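Local coordinates for protein UDP-galactopyranose mutase (Deinococcus radiodurans, PDB 3HDQ) that probably interconverts UDP-galactopyranose and UDP-galactofuranose as an FAD-dependent mutase, and binds UDP-galactose next to the flavin, at residues G178-R181 and D187-E190. Numbering follows the deposited sequence.
Sequences GYTR and DPSE. With GDU (galactose-uridine-5'-diphosphate), chain K.
Arg181 and Asp187 form a salt bridge that ties helix 159-184, near its end, to the loop residue just before the 3-10 segment 188-190. NE and NH2 of Arg181 both converge on Asp187 OD1, the NH2 to OD1 distance being 2.9 Å. The oxygen lies in the guanidinium plane, at its edge, yet the carboxylate is turned 56° against that plane. NE uses the anti lone pair of OD1, whereas NH2 meets the same oxygen nearly along its C-O bond. An extended chain from CG to NE carries the guanidinium out to this point.

The other carboxylate oxygen serves the turn itself. Asp187 OD2 accepts from Ser189 N at 2.8 Å, closing an Asx turn, and from Ser189 OG on the opposite face of the carboxylate plane. CG, held anti to the backbone N and beside the carbonyl carbon (chi1 -175°), places the carboxylate where OD1 meets Arg181 while OD2 meets Ser189. Were Asp187 replaced by an alanine, the Arg181 guanidinium would probably lose its anionic mate, and Ser189 N and OG their shared acceptor. Glu190 OE1 accepts from Asp187 N at 2.9 Å, a further tie within the turn.

Nonpolar packing lies deeper. Pro188 CG rests 3.7 Å from Thr180 CG2, and the proline also packs back onto Tyr172 of the helix.

On the ligand side, Thr180 OG1 takes a hydrogen bond of 3.0 Å from the ribose hydroxyl O2D of UDP-galactose and is itself bonded to Phe176 O. Tyr179 lays one ring face against the uracil, its CG 3.3 Å from N3. The helix end, backed by the 3-10 turn behind Thr180, therefore forms part of the uridine-binding wall of the UDP-galactopyranose mutase substrate pocket.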
loop_
_atom_site.group_PDB
_atom_site.type_symbol
_atom_site.label_atom_id
_atom_site.label_comp_id
_atom_site.label_asym_id
_atom_site.label_seq_id
_atom_site.Cartn_x
_atom_site.Cartn_y
_atom_site.Cartn_z
ATOM N N GLY A 178 -22.464 10.429 29.618
ATOM C CA GLY A 178 -21.387 11.297 29.164
ATOM C C GLY A 178 -20.740 10.856 27.849
ATOM O O GLY A 178 -20.457 11.681 26.980
ATOM N N TYR A 179 -20.502 9.553 27.706
ATOM C CA TYR A 179 -19.849 9.022 26.510
ATOM C C TYR A 179 -20.718 9.280 25.285
ATOM O O TYR A 179 -20.250 9.809 24.262
ATOM C CB TYR A 179 -19.599 7.517 26.655
ATOM C CG TYR A 179 -18.762 6.935 25.541
ATOM C CD1 TYR A 179 -17.412 6.671 25.736
ATOM C CD2 TYR A 179 -19.313 6.667 24.286
ATOM C CE1 TYR A 179 -16.630 6.148 24.722
ATOM C CE2 TYR A 179 -18.539 6.146 23.262
ATOM C CZ TYR A 179 -17.196 5.883 23.492
ATOM O OH TYR A 179 -16.410 5.361 22.501
ATOM N N THR A 180 -21.985 8.891 25.415
ATOM C CA THR A 180 -22.983 9.063 24.378
ATOM C C THR A 180 -23.143 10.530 23.963
ATOM O O THR A 180 -23.074 10.847 22.774
ATOM C CB THR A 180 -24.323 8.463 24.815
ATOM O OG1 THR A 180 -24.115 7.098 25.208
ATOM C CG2 THR A 180 -25.332 8.510 23.678
ATOM N N ARG A 181 -23.322 11.422 24.931
ATOM C CA ARG A 181 -23.443 12.844 24.623
ATOM C C ARG A 181 -22.249 13.304 23.818
ATOM O O ARG A 181 -22.398 14.037 22.832
ATOM C CB ARG A 181 -23.560 13.686 25.900
ATOM C CG ARG A 181 -24.891 13.515 26.649
ATOM C CD ARG A 181 -24.976 14.376 27.928
ATOM N NE ARG A 181 -26.309 14.287 28.519
ATOM C CZ ARG A 181 -26.712 14.962 29.594
ATOM N NH1 ARG A 181 -25.878 15.781 30.215
ATOM N NH2 ARG A 181 -27.957 14.816 30.045
ATOM N N ASP A 187 -28.159 13.442 23.647
ATOM C CA ASP A 187 -28.398 12.671 24.866
ATOM C C ASP A 187 -28.929 11.308 24.440
ATOM O O ASP A 187 -29.565 11.200 23.392
ATOM C CB ASP A 187 -29.426 13.367 25.765
ATOM C CG ASP A 187 -29.614 12.663 27.105
ATOM O OD1 ASP A 187 -28.857 12.971 28.047
ATOM O OD2 ASP A 187 -30.522 11.807 27.223
ATOM N N PRO A 188 -28.655 10.260 25.236
ATOM C CA PRO A 188 -29.190 8.927 24.945
ATOM C C PRO A 188 -30.713 8.917 24.805
ATOM O O PRO A 188 -31.252 8.010 24.180
ATOM C CB PRO A 188 -28.778 8.113 26.174
ATOM C CG PRO A 188 -27.553 8.769 26.653
ATOM C CD PRO A 188 -27.738 10.241 26.387
ATOM N N SER A 189 -31.395 9.889 25.403
ATOM C CA SER A 189 -32.848 9.980 25.255
ATOM C C SER A 189 -33.226 10.233 23.791
ATOM O O SER A 189 -34.303 9.840 23.348
ATOM C CB SER A 189 -33.430 11.074 26.152
ATOM O OG SER A 189 -32.884 12.345 25.833
ATOM N N GLU A 190 -32.320 10.873 23.051
ATOM C CA GLU A 190 -32.546 11.214 21.649
ATOM C C GLU A 190 -32.042 10.166 20.645
ATOM O O GLU A 190 -32.012 10.418 19.447
ATOM C CB GLU A 190 -31.911 12.566 21.337
ATOM C CG GLU A 190 -32.440 13.728 22.191
ATOM C CD GLU A 190 -31.551 14.956 22.112
ATOM O OE1 GLU A 190 -30.394 14.890 22.601
ATOM O OE2 GLU A 190 -32.006 15.987 21.567
HETATM N N1 GDU K . -21.126 3.469 24.941
HETATM C C2 GDU K . -20.876 4.107 25.987
HETATM N N3 GDU K . -19.950 4.144 26.847
HETATM C C4 GDU K . -18.950 3.286 26.581
HETATM C C5 GDU K . -19.067 2.439 25.370
HETATM C C6 GDU K . -20.158 2.574 24.590
HETATM O O2 GDU K . -21.897 5.047 26.286
HETATM O O4 GDU K . -17.956 3.224 27.303
HETATM C C1D GDU K . -22.291 3.671 24.127
HETATM C C2D GDU K . -22.292 4.851 23.127
HETATM O O2D GDU K . -23.603 5.325 22.844
HETATM C C3D GDU K . -21.643 4.197 21.925
HETATM C C4D GDU K . -22.428 2.887 21.917
HETATM O O4D GDU K . -22.616 2.542 23.293
HETATM O O3D GDU K . -21.824 4.981 20.749
HETATM C C5D GDU K . -21.918 1.799 20.984
HETATM O O5D GDU K . -20.611 1.484 21.500
HETATM P PA GDU K . -19.417 0.991 20.562
HETATM O O1A GDU K . -18.339 0.455 21.439
HETATM O O2A GDU K . -19.930 -0.093 19.709
HETATM O O3A GDU K . -18.801 2.215 19.759
HETATM P PB GDU K . -18.076 2.044 18.363
HETATM O O1B GDU K . -17.731 3.451 18.042
HETATM O O2B GDU K . -18.893 1.528 17.237
HETATM O O3B GDU K . -16.684 1.247 18.451
HETATM C "C1'" GDU K . -15.854 0.592 17.472
HETATM C "C2'" GDU K . -16.384 -0.839 17.243
HETATM C "C3'" GDU K . -16.582 -1.448 18.651
HETATM C "C4'" GDU K . -15.172 -1.648 19.283
HETATM C "C5'" GDU K . -14.405 -0.298 19.220
HETATM C "C6'" GDU K . -12.891 -0.427 19.552
HETATM O "O2'" GDU K . -17.575 -0.843 16.434
HETATM O "O3'" GDU K . -17.322 -2.684 18.529
HETATM O "O4'" GDU K . -14.491 -2.679 18.536
HETATM O "O5'" GDU K . -14.517 0.526 18.026
HETATM O "O6'" GDU K . -12.586 -0.057 20.918
#